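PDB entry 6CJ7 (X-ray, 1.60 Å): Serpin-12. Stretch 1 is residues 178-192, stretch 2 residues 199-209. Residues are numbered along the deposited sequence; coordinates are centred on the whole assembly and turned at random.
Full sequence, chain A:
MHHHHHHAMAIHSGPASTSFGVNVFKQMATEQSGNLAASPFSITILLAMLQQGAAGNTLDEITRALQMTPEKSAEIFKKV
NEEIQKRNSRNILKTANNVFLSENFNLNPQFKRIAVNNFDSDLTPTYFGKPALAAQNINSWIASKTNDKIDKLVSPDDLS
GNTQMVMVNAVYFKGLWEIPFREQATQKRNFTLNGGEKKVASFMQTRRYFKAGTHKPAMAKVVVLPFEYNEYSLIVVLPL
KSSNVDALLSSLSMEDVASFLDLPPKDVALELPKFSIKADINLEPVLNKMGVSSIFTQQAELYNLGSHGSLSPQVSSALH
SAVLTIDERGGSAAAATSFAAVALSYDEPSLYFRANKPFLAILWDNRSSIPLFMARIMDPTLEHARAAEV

Stretch 1 (178-192) EIPFREQATQKRNFT
Stretch 2, residues 199-209: KVASFMQTRRY

Strand 187-192 pairs antiparallel with strand 199-209 of Serpin-12, their axes at 126° and 4.5 Å apart at closest approach. Six backbone hydrogen bonds set the register: Gln 187 N to Phe 203 O (2.9 Å) and Phe 203 N to Gln 187 O (2.8 Å); Arg 189 N to Ala 201 O (3.1 Å) and Ala 201 N to Arg 189 O (3.0 Å); Phe 191 N to Lys 199 O (2.8 Å) and Lys 199 N to Phe 191 O (2.9 Å). Between these doubly bonded pairs, as an antiparallel ladder requires, Lys 188 faces Ser 202 and Asn 190 faces Val 200 without hydrogen bonds, CA to CA 4.7 and 4.6 Å; Lys 188 CA also approaches Ala 201 O at 3.3 Å. Phi/psi is extended, -137/164 at Arg 189 and -137/161 at Ala 201. On the face carrying Gln 187, Arg 189 and Phe 203, the Arg 189 side chain (m, t, t, chi4 -96°) reaches Gln 205 (m, t, chi3 -170°): NH2 of Arg 189 donates to OE1 of Gln 205 at a very short 2.3 Å, while Arg 189 NE to Gln 205 OE1, 2.7 Å, is weak, its angle only 128°.

Before the strand, 183-185 have helical phi/psi, and Ala 185 N bonds to Arg 182 O (2.9 Å). Two waters bridge this turn to Gln 205: water 1 donates to Arg 182 O (2.8 Å) and Thr 186 OG1 (2.9 Å) and accepts from Gln 205 N (2.9 Å); water 2 accepts from Arg 182 N (2.8 Å) and donates to Gln 205 O (2.7 Å).

Met 204 (m, t, m) covers one face of the Phe 181 ring (m, chi2 -88°), with CB 3.9 Å and SD 4.5 Å from the ring centroid. Phe 203 (m, chi2 87°) places CZ 4.1 Å from Phe 191 CB (chi1 t).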

# COMPACT_ATOMS: atom_id res chain seq x y z
N GLU A 178 6.38 8.94 17.75
CA GLU A 178 5.95 9.45 19.06
C GLU A 178 7.15 9.93 19.87
O GLU A 178 7.11 10.99 20.51
CB GLU A 178 5.19 8.36 19.80
CG GLU A 178 4.40 8.80 21.01
CD GLU A 178 3.63 7.64 21.62
OE1 GLU A 178 4.28 6.65 22.02
OE2 GLU A 178 2.39 7.71 21.67
N ILE A 179 8.23 9.16 19.84
CA ILE A 179 9.48 9.53 20.51
C ILE A 179 10.61 9.44 19.49
O ILE A 179 10.70 8.46 18.74
CB ILE A 179 9.73 8.64 21.73
CG1 ILE A 179 8.68 8.92 22.81
CG2 ILE A 179 11.13 8.87 22.29
CD1 ILE A 179 8.72 7.98 24.01
N PRO A 180 11.47 10.45 19.40
CA PRO A 180 12.49 10.46 18.36
C PRO A 180 13.59 9.44 18.62
O PRO A 180 13.87 9.07 19.76
CB PRO A 180 13.05 11.89 18.41
CG PRO A 180 12.76 12.35 19.79
CD PRO A 180 11.49 11.69 20.20
N PHE A 181 14.20 8.99 17.53
CA PHE A 181 15.53 8.40 17.59
C PHE A 181 16.56 9.52 17.68
O PHE A 181 16.46 10.52 16.96
CB PHE A 181 15.82 7.56 16.35
CG PHE A 181 15.06 6.27 16.28
CD1 PHE A 181 15.57 5.13 16.86
CD2 PHE A 181 13.85 6.20 15.61
CE1 PHE A 181 14.88 3.93 16.78
CE2 PHE A 181 13.16 5.00 15.53
CZ PHE A 181 13.67 3.87 16.12
N ARG A 182 17.56 9.34 18.55
CA ARG A 182 18.66 10.28 18.65
C ARG A 182 19.54 10.14 17.41
O ARG A 182 20.05 9.05 17.13
CB ARG A 182 19.45 10.00 19.93
CG ARG A 182 20.10 11.21 20.58
CD ARG A 182 20.69 10.91 21.96
NE ARG A 182 21.60 9.77 21.95
CZ ARG A 182 22.89 9.85 21.67
NH1 ARG A 182 23.43 11.02 21.35
NH2 ARG A 182 23.65 8.75 21.68
N GLU A 183 19.68 11.23 16.65
CA GLU A 183 20.47 11.19 15.42
C GLU A 183 21.89 10.72 15.69
O GLU A 183 22.44 9.89 14.95
CB GLU A 183 20.49 12.56 14.76
CG GLU A 183 19.42 12.78 13.71
CD GLU A 183 19.59 14.11 13.00
OE1 GLU A 183 18.58 14.80 12.79
OE2 GLU A 183 20.74 14.45 12.65
N GLN A 184 22.53 11.24 16.74
CA GLN A 184 23.91 10.84 16.99
C GLN A 184 24.02 9.38 17.44
O GLN A 184 25.14 8.86 17.52
CB GLN A 184 24.57 11.78 18.00
CG GLN A 184 25.25 13.01 17.38
CD GLN A 184 26.76 12.84 17.18
OE1 GLN A 184 27.22 11.85 16.59
NE2 GLN A 184 27.53 13.81 17.65
N ALA A 185 22.90 8.70 17.68
CA ALA A 185 22.90 7.27 17.96
C ALA A 185 22.80 6.41 16.71
O ALA A 185 23.00 5.20 16.80
CB ALA A 185 21.76 6.90 18.91
N THR A 186 22.50 7.00 15.55
CA THR A 186 22.43 6.22 14.32
C THR A 186 23.84 5.81 13.91
O THR A 186 24.75 6.64 13.89
CB THR A 186 21.78 7.04 13.21
OG1 THR A 186 20.44 7.35 13.59
CG2 THR A 186 21.74 6.25 11.89
N GLN A 187 24.01 4.54 13.59
CA GLN A 187 25.35 3.99 13.37
C GLN A 187 25.38 3.15 12.10
O GLN A 187 24.41 2.47 11.76
CB GLN A 187 25.80 3.12 14.55
CG GLN A 187 26.01 3.83 15.90
CD GLN A 187 26.96 5.02 15.86
OE1 GLN A 187 27.84 5.13 15.00
NE2 GLN A 187 26.76 5.94 16.80
N LYS A 188 26.54 3.15 11.45
CA LYS A 188 26.76 2.30 10.28
C LYS A 188 27.21 0.92 10.75
O LYS A 188 28.24 0.79 11.42
CB LYS A 188 27.78 2.92 9.34
CG LYS A 188 27.15 3.99 8.45
CD LYS A 188 28.18 4.71 7.61
CE LYS A 188 27.57 5.15 6.28
NZ LYS A 188 26.40 6.04 6.44
N ARG A 189 26.41 -0.10 10.42
CA ARG A 189 26.67 -1.49 10.78
C ARG A 189 26.36 -2.33 9.55
O ARG A 189 25.69 -1.88 8.63
CB ARG A 189 25.80 -1.94 11.97
CG ARG A 189 25.79 -0.98 13.14
CD ARG A 189 24.92 -1.52 14.27
NE ARG A 189 24.83 -0.59 15.40
CZ ARG A 189 25.61 -0.66 16.47
NH1 ARG A 189 26.53 -1.62 16.56
NH2 ARG A 189 25.47 0.22 17.46
N ASN A 190 26.82 -3.58 9.55
CA ASN A 190 26.53 -4.43 8.41
C ASN A 190 25.11 -5.00 8.47
O ASN A 190 24.62 -5.41 9.52
CB ASN A 190 27.54 -5.57 8.31
CG ASN A 190 28.73 -5.18 7.45
OD1 ASN A 190 28.61 -4.41 6.50
ND2 ASN A 190 29.89 -5.69 7.80
N PHE A 191 24.46 -4.99 7.31
CA PHE A 191 23.20 -5.68 7.08
C PHE A 191 23.53 -6.88 6.19
O PHE A 191 24.26 -6.73 5.21
CB PHE A 191 22.22 -4.73 6.38
CG PHE A 191 20.86 -5.32 6.13
CD1 PHE A 191 20.63 -6.15 5.05
CD2 PHE A 191 19.80 -4.99 6.96
CE1 PHE A 191 19.36 -6.67 4.82
CE2 PHE A 191 18.54 -5.51 6.74
CZ PHE A 191 18.31 -6.35 5.66
N THR A 192 23.02 -8.06 6.55
CA THR A 192 23.31 -9.28 5.80
C THR A 192 22.12 -9.62 4.93
O THR A 192 21.03 -9.90 5.45
CB THR A 192 23.63 -10.45 6.73
OG1 THR A 192 24.73 -10.11 7.58
CG2 THR A 192 24.01 -11.69 5.89
N LYS A 199 26.27 -5.57 3.46
CA LYS A 199 26.18 -4.18 3.02
C LYS A 199 26.05 -3.25 4.22
O LYS A 199 25.25 -3.51 5.13
CB LYS A 199 24.98 -3.94 2.11
CG LYS A 199 25.15 -4.35 0.66
CD LYS A 199 24.14 -3.58 -0.20
CE LYS A 199 24.11 -4.05 -1.64
NZ LYS A 199 23.03 -3.36 -2.41
N VAL A 200 26.79 -2.14 4.19
CA VAL A 200 26.67 -1.12 5.23
C VAL A 200 25.31 -0.45 5.15
O VAL A 200 24.87 -0.06 4.07
CB VAL A 200 27.80 -0.09 5.08
CG1 VAL A 200 27.51 1.17 5.88
CG2 VAL A 200 29.11 -0.71 5.49
N ALA A 201 24.65 -0.30 6.31
CA ALA A 201 23.40 0.43 6.40
C ALA A 201 23.42 1.30 7.66
O ALA A 201 24.23 1.09 8.58
CB ALA A 201 22.18 -0.51 6.43
N SER A 202 22.54 2.29 7.67
CA SER A 202 22.41 3.23 8.79
C SER A 202 21.34 2.73 9.75
O SER A 202 20.14 2.82 9.46
CB SER A 202 22.08 4.63 8.29
OG SER A 202 23.17 5.18 7.58
N PHE A 203 21.75 2.25 10.91
CA PHE A 203 20.84 1.71 11.90
C PHE A 203 20.51 2.77 12.94
O PHE A 203 21.40 3.24 13.67
CB PHE A 203 21.43 0.47 12.57
CG PHE A 203 21.48 -0.73 11.67
CD1 PHE A 203 22.57 -0.94 10.83
CD2 PHE A 203 20.44 -1.64 11.65
CE1 PHE A 203 22.63 -2.05 10.00
CE2 PHE A 203 20.49 -2.74 10.83
CZ PHE A 203 21.59 -2.95 10.00
N MET A 204 19.25 3.17 12.99
CA MET A 204 18.75 3.98 14.09
C MET A 204 18.67 3.11 15.34
O MET A 204 18.38 1.92 15.27
CB MET A 204 17.37 4.51 13.73
CG MET A 204 17.37 5.19 12.40
SD MET A 204 15.77 5.96 12.07
CE MET A 204 14.75 4.47 11.92
N GLN A 205 18.94 3.71 16.50
CA GLN A 205 19.02 2.93 17.73
C GLN A 205 18.30 3.65 18.86
O GLN A 205 18.41 4.87 19.00
CB GLN A 205 20.47 2.67 18.14
CG GLN A 205 21.30 1.94 17.12
CD GLN A 205 22.74 1.84 17.56
OE1 GLN A 205 23.61 1.43 16.79
NE2 GLN A 205 23.00 2.21 18.80
N THR A 206 17.58 2.88 19.67
CA THR A 206 16.99 3.39 20.91
C THR A 206 16.70 2.20 21.82
O THR A 206 16.70 1.05 21.39
CB THR A 206 15.71 4.20 20.67
OG1 THR A 206 15.38 4.92 21.86
CG2 THR A 206 14.54 3.28 20.32
N ARG A 207 16.46 2.51 23.09
CA ARG A 207 16.02 1.52 24.06
C ARG A 207 14.87 2.13 24.85
O ARG A 207 15.07 3.07 25.62
CB ARG A 207 17.14 1.07 24.99
CG ARG A 207 16.68 0.05 26.00
CD ARG A 207 17.83 -0.47 26.83
NE ARG A 207 17.35 -1.22 27.98
CZ ARG A 207 18.15 -1.78 28.88
NH1 ARG A 207 19.46 -1.69 28.75
NH2 ARG A 207 17.63 -2.44 29.91
N ARG A 208 13.67 1.61 24.62
CA ARG A 208 12.45 2.11 25.25
C ARG A 208 11.50 0.95 25.43
O ARG A 208 11.70 -0.15 24.91
CB ARG A 208 11.75 3.19 24.41
CG ARG A 208 12.64 4.21 23.74
CD ARG A 208 11.89 5.50 23.54
NE ARG A 208 11.05 5.47 22.36
NH1 ARG A 208 10.61 5.75 20.13
NH2 ARG A 208 12.74 6.11 20.95
N TYR A 209 10.41 1.21 26.15
CA TYR A 209 9.31 0.27 26.20
C TYR A 209 8.50 0.39 24.92
O TYR A 209 8.09 1.49 24.54
CB TYR A 209 8.46 0.51 27.44
CG TYR A 209 9.06 -0.11 28.68
CD1 TYR A 209 9.94 0.61 29.48
CD2 TYR A 209 8.78 -1.43 29.03
CE1 TYR A 209 10.50 0.04 30.60
CE2 TYR A 209 9.34 -2.00 30.15
CZ TYR A 209 10.20 -1.27 30.93
OH TYR A 209 10.75 -1.85 32.05
O HOH W 1 19.29 6.61 16.10
O HOH W 2 17.76 7.17 20.26